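Local coordinates for protein esterase D (Lactobacillus rhamnosus, PDB 3DKR) that probably hydrolyses carboxylic esters, as an alpha/beta hydrolase with a predicted serine-histidine-aspartate catalytic triad, at residues Pro15-Glu19 against Ala42-Gln46; Gly51-Pro55 against Ala84-Met88. Residues are numbered along the deposited sequence.

Contact 1. Residues Pro15-Glu19 against Ala42-Gln46; sequences PFEYE and ARALQ
Strand 16-18, in extended conformation, runs almost parallel to helix 42-46: their axes lie 9.9 Å apart at 16°, and the nearest CA atoms are those of Tyr18 and Gln46, 7.0 Å. Tyr18 is the centre. With chi1 near -58° (m) its ring reaches down beside the helix, where a long flat side chain can span several residues. Tyr18 CE2 lies 3.7 Å from Ala42 CB, whose small methyl lets strand and helix approach; Phe16 (chi1 p) brings CE2 to 3.7 Å from the same Ala42 CB, ring edge first. Gln46, extended (t, t), lays its amide over one face of the Tyr18 ring, Gln46 NE2 3.6 Å from Tyr18 CG. Arg43 NH1 donates to Gln46 OE1 (2.8 Å), which helps fix that amide, while one water accepts from Gln46 NE2 (3.0 Å) and donates to Glu19 O (2.8 Å). No direct hydrogen bond joins the segments. This is helix-on-edge-strand packing at the surface of an alpha/beta hydrolase sheet, where helix 39-47 covers one face.

Contact 2. Residues Gly51-Pro55 against Ala84-Met88; sequences GVYVP and AVAHM
A strand of the central alpha/beta hydrolase sheet packs here beneath a covering helix, and the contact is largely buried. Residues 51-54 are extended, Pro55 continues the segment beyond the strand, and 84-88 are helical. The short axes approach to 9.5 Å and run nearly antiparallel, at 157°; the closest CA atoms belong to Pro55 and Ala84, 6.8 Å apart. Tyr53 holds the middle. Its CA-to-CB bond points toward the helix, and chi1 t with chi2 near 45° sets the ring among three helix residues. Ala84 has just a methyl to offer, so the ring can come close: Tyr53 CE2 is 3.6 Å from Ala84 CB, which also meets Pro55 CG at 3.9 Å. One turn on, His87 (chi1 t) places CD2 over a face of the Tyr53 ring, 3.9 Å from CD2 of that tyrosine; the ring centroids are 4.7 Å apart and the planes meet obliquely at 42°. His87 NE2 is hydrogen-bonded to Glu17 on the adjoining strand, so the imidazole joins an aromatic contact to a polar one. Met88, flexible enough to fold as m, m, m, brings SD to 3.6 Å from Tyr53 CB and 5.3 Å from the ring centroid, an oblique Met-aromatic contact. Its CE settles over the backbone, 4.1 Å from Gly51 C and 3.9 Å from Val52 C; Gly51 meets that methyl through its backbone. Val52 and Val54, beta-branched and suited to a strand, point away from the helix. Such apolar helix-on-sheet packing is typical of the three-layer alpha/beta/alpha sandwich of this fold.

In the fold
From the N terminus, edge strand 16-18 is followed by strand 23-28 and helix 39-47, whose packing in contact 1 closes the first loop. The chain then enters strand 51-54, which lies between strands 16-18 and 23-28, antiparallel to the first and parallel to the second, and passes through helix 66-71 to helix 74-89, where contact 2 closes the second loop. The loops are in series, neither nested nor crossed. Yet the contacts touch, their centres about 10 Å apart: Tyr18 N hydrogen-bonds to Val52 O across the neighbouring strands, and Glu17 OE1 to His87 NE2. Since helices 39-47 and 74-89 lie on opposite faces of the sheet, the two contacts together sandwich its N-terminal edge.

Contact 1. Residues Pro15-Glu19 against Ala42-Gln46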
# COMPACT_ATOMS: atom_id res chain seq x y z
N PRO A 15 -6.73 11.01 7.30
CA PRO A 15 -5.39 10.51 7.63
C PRO A 15 -5.30 10.46 9.15
O PRO A 15 -6.00 11.22 9.82
CB PRO A 15 -4.46 11.59 7.08
CG PRO A 15 -5.31 12.79 6.89
CD PRO A 15 -6.69 12.32 6.64
N PHE A 16 -4.46 9.58 9.70
CA PHE A 16 -4.32 9.52 11.15
C PHE A 16 -2.92 9.14 11.59
O PHE A 16 -2.15 8.61 10.81
CB PHE A 16 -5.37 8.62 11.81
CG PHE A 16 -5.23 7.15 11.51
CD1 PHE A 16 -5.81 6.58 10.37
CD2 PHE A 16 -4.58 6.30 12.40
CE1 PHE A 16 -5.70 5.22 10.11
CE2 PHE A 16 -4.47 4.96 12.14
CZ PHE A 16 -5.05 4.41 11.00
N GLU A 17 -2.61 9.46 12.84
CA GLU A 17 -1.25 9.30 13.35
C GLU A 17 -1.28 8.90 14.80
O GLU A 17 -2.00 9.50 15.60
CB GLU A 17 -0.44 10.59 13.21
CG GLU A 17 1.01 10.43 13.68
CD GLU A 17 1.95 11.55 13.24
OE1 GLU A 17 1.51 12.54 12.62
OE2 GLU A 17 3.17 11.41 13.52
N TYR A 18 -0.47 7.91 15.13
CA TYR A 18 -0.22 7.52 16.50
C TYR A 18 1.20 7.87 16.88
O TYR A 18 2.15 7.52 16.15
CB TYR A 18 -0.38 6.02 16.68
CG TYR A 18 -1.73 5.47 16.30
CD1 TYR A 18 -2.89 6.23 16.41
CD2 TYR A 18 -1.85 4.15 15.87
CE1 TYR A 18 -4.14 5.69 16.06
CE2 TYR A 18 -3.08 3.62 15.53
CZ TYR A 18 -4.22 4.40 15.62
OH TYR A 18 -5.45 3.84 15.28
N GLU A 19 1.35 8.51 18.03
CA GLU A 19 2.69 8.86 18.51
C GLU A 19 3.39 7.65 19.05
O GLU A 19 2.78 6.79 19.68
CB GLU A 19 2.61 9.92 19.60
CG GLU A 19 1.89 11.18 19.18
CD GLU A 19 2.41 11.78 17.90
OE1 GLU A 19 3.65 11.96 17.76
OE2 GLU A 19 1.57 12.07 17.00
N ALA A 42 -2.36 -0.64 12.08
CA ALA A 42 -1.91 0.53 12.82
C ALA A 42 -2.07 0.32 14.34
O ALA A 42 -1.19 0.63 15.14
CB ALA A 42 -2.65 1.77 12.35
N ARG A 43 -3.21 -0.24 14.73
CA ARG A 43 -3.48 -0.49 16.14
C ARG A 43 -2.60 -1.61 16.70
O ARG A 43 -2.12 -1.50 17.83
CB ARG A 43 -4.97 -0.81 16.35
CG ARG A 43 -5.84 0.39 16.17
CD ARG A 43 -5.66 1.41 17.30
NE ARG A 43 -6.85 2.22 17.47
CZ ARG A 43 -7.01 3.16 18.39
NH1 ARG A 43 -6.03 3.48 19.24
NH2 ARG A 43 -8.16 3.81 18.46
N ALA A 44 -2.36 -2.66 15.93
CA ALA A 44 -1.43 -3.72 16.35
C ALA A 44 -0.04 -3.12 16.58
O ALA A 44 0.63 -3.41 17.57
CB ALA A 44 -1.37 -4.83 15.32
N LEU A 45 0.39 -2.25 15.68
CA LEU A 45 1.69 -1.62 15.83
C LEU A 45 1.71 -0.72 17.06
O LEU A 45 2.67 -0.73 17.82
CB LEU A 45 2.07 -0.84 14.58
CG LEU A 45 2.26 -1.70 13.35
CD1 LEU A 45 2.50 -0.83 12.13
CD2 LEU A 45 3.46 -2.63 13.53
N GLN A 46 0.62 0.00 17.29
CA GLN A 46 0.50 0.84 18.47
C GLN A 46 0.62 0.02 19.76
O GLN A 46 1.30 0.44 20.72
CB GLN A 46 -0.82 1.59 18.46
CG GLN A 46 -0.97 2.59 19.61
CD GLN A 46 -2.30 3.29 19.59
OE1 GLN A 46 -3.33 2.64 19.47
NE2 GLN A 46 -2.28 4.61 19.75
O HOH W 1 0.15 6.21 20.47

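Contact 2. Residues Gly51-Pro55 against Ala84-Met88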
# COMPACT_ATOMS: atom_id res chain seq x y z
N GLY A 51 5.16 4.16 16.65
CA GLY A 51 4.44 5.30 16.07
C GLY A 51 3.96 4.88 14.70
O GLY A 51 4.59 4.05 14.04
N VAL A 52 2.84 5.46 14.23
CA VAL A 52 2.24 5.05 12.97
C VAL A 52 1.67 6.27 12.28
O VAL A 52 1.12 7.13 12.94
CB VAL A 52 1.11 4.00 13.16
CG1 VAL A 52 0.68 3.46 11.80
CG2 VAL A 52 1.56 2.87 14.09
N TYR A 53 1.81 6.35 10.95
CA TYR A 53 1.23 7.43 10.16
C TYR A 53 0.61 6.85 8.91
O TYR A 53 1.27 6.12 8.19
CB TYR A 53 2.28 8.45 9.79
CG TYR A 53 1.77 9.64 9.01
CD1 TYR A 53 0.61 10.31 9.38
CD2 TYR A 53 2.47 10.12 7.91
CE1 TYR A 53 0.17 11.42 8.66
CE2 TYR A 53 2.05 11.23 7.21
CZ TYR A 53 0.90 11.87 7.59
OH TYR A 53 0.51 13.00 6.88
N VAL A 54 -0.67 7.16 8.71
CA VAL A 54 -1.48 6.61 7.63
C VAL A 54 -2.10 7.77 6.85
O VAL A 54 -3.16 8.28 7.22
CB VAL A 54 -2.58 5.68 8.17
CG1 VAL A 54 -3.25 4.96 7.01
CG2 VAL A 54 -2.00 4.69 9.18
N PRO A 55 -1.40 8.22 5.80
CA PRO A 55 -1.95 9.32 4.99
C PRO A 55 -3.12 8.89 4.12
O PRO A 55 -3.35 7.70 3.93
CB PRO A 55 -0.77 9.74 4.11
CG PRO A 55 0.09 8.53 4.00
CD PRO A 55 -0.07 7.80 5.32
N ALA A 84 5.00 11.81 3.48
CA ALA A 84 4.66 11.03 4.66
C ALA A 84 5.93 10.44 5.27
O ALA A 84 6.09 10.43 6.48
CB ALA A 84 3.67 9.93 4.30
N VAL A 85 6.81 9.92 4.42
CA VAL A 85 8.10 9.40 4.90
C VAL A 85 8.90 10.52 5.61
O VAL A 85 9.38 10.33 6.73
CB VAL A 85 8.90 8.79 3.74
CG1 VAL A 85 10.36 8.52 4.17
CG2 VAL A 85 8.23 7.50 3.25
N ALA A 86 9.01 11.69 4.97
CA ALA A 86 9.77 12.79 5.58
C ALA A 86 9.22 13.23 6.93
O ALA A 86 9.96 13.54 7.86
CB ALA A 86 9.82 13.97 4.63
N HIS A 87 7.89 13.24 7.04
CA HIS A 87 7.20 13.58 8.29
C HIS A 87 7.69 12.71 9.44
O HIS A 87 7.91 13.18 10.56
CB HIS A 87 5.69 13.38 8.08
CG HIS A 87 4.86 13.61 9.30
ND1 HIS A 87 4.61 14.88 9.79
CD2 HIS A 87 4.21 12.75 10.12
CE1 HIS A 87 3.84 14.78 10.87
NE2 HIS A 87 3.59 13.49 11.08
N MET A 88 7.90 11.43 9.13
CA MET A 88 8.23 10.43 10.14
C MET A 88 9.74 10.36 10.37
O MET A 88 10.17 10.22 11.52
CB MET A 88 7.65 9.07 9.75
CG MET A 88 6.11 9.03 9.74
SD MET A 88 5.38 9.37 11.37
CE MET A 88 5.28 7.71 12.03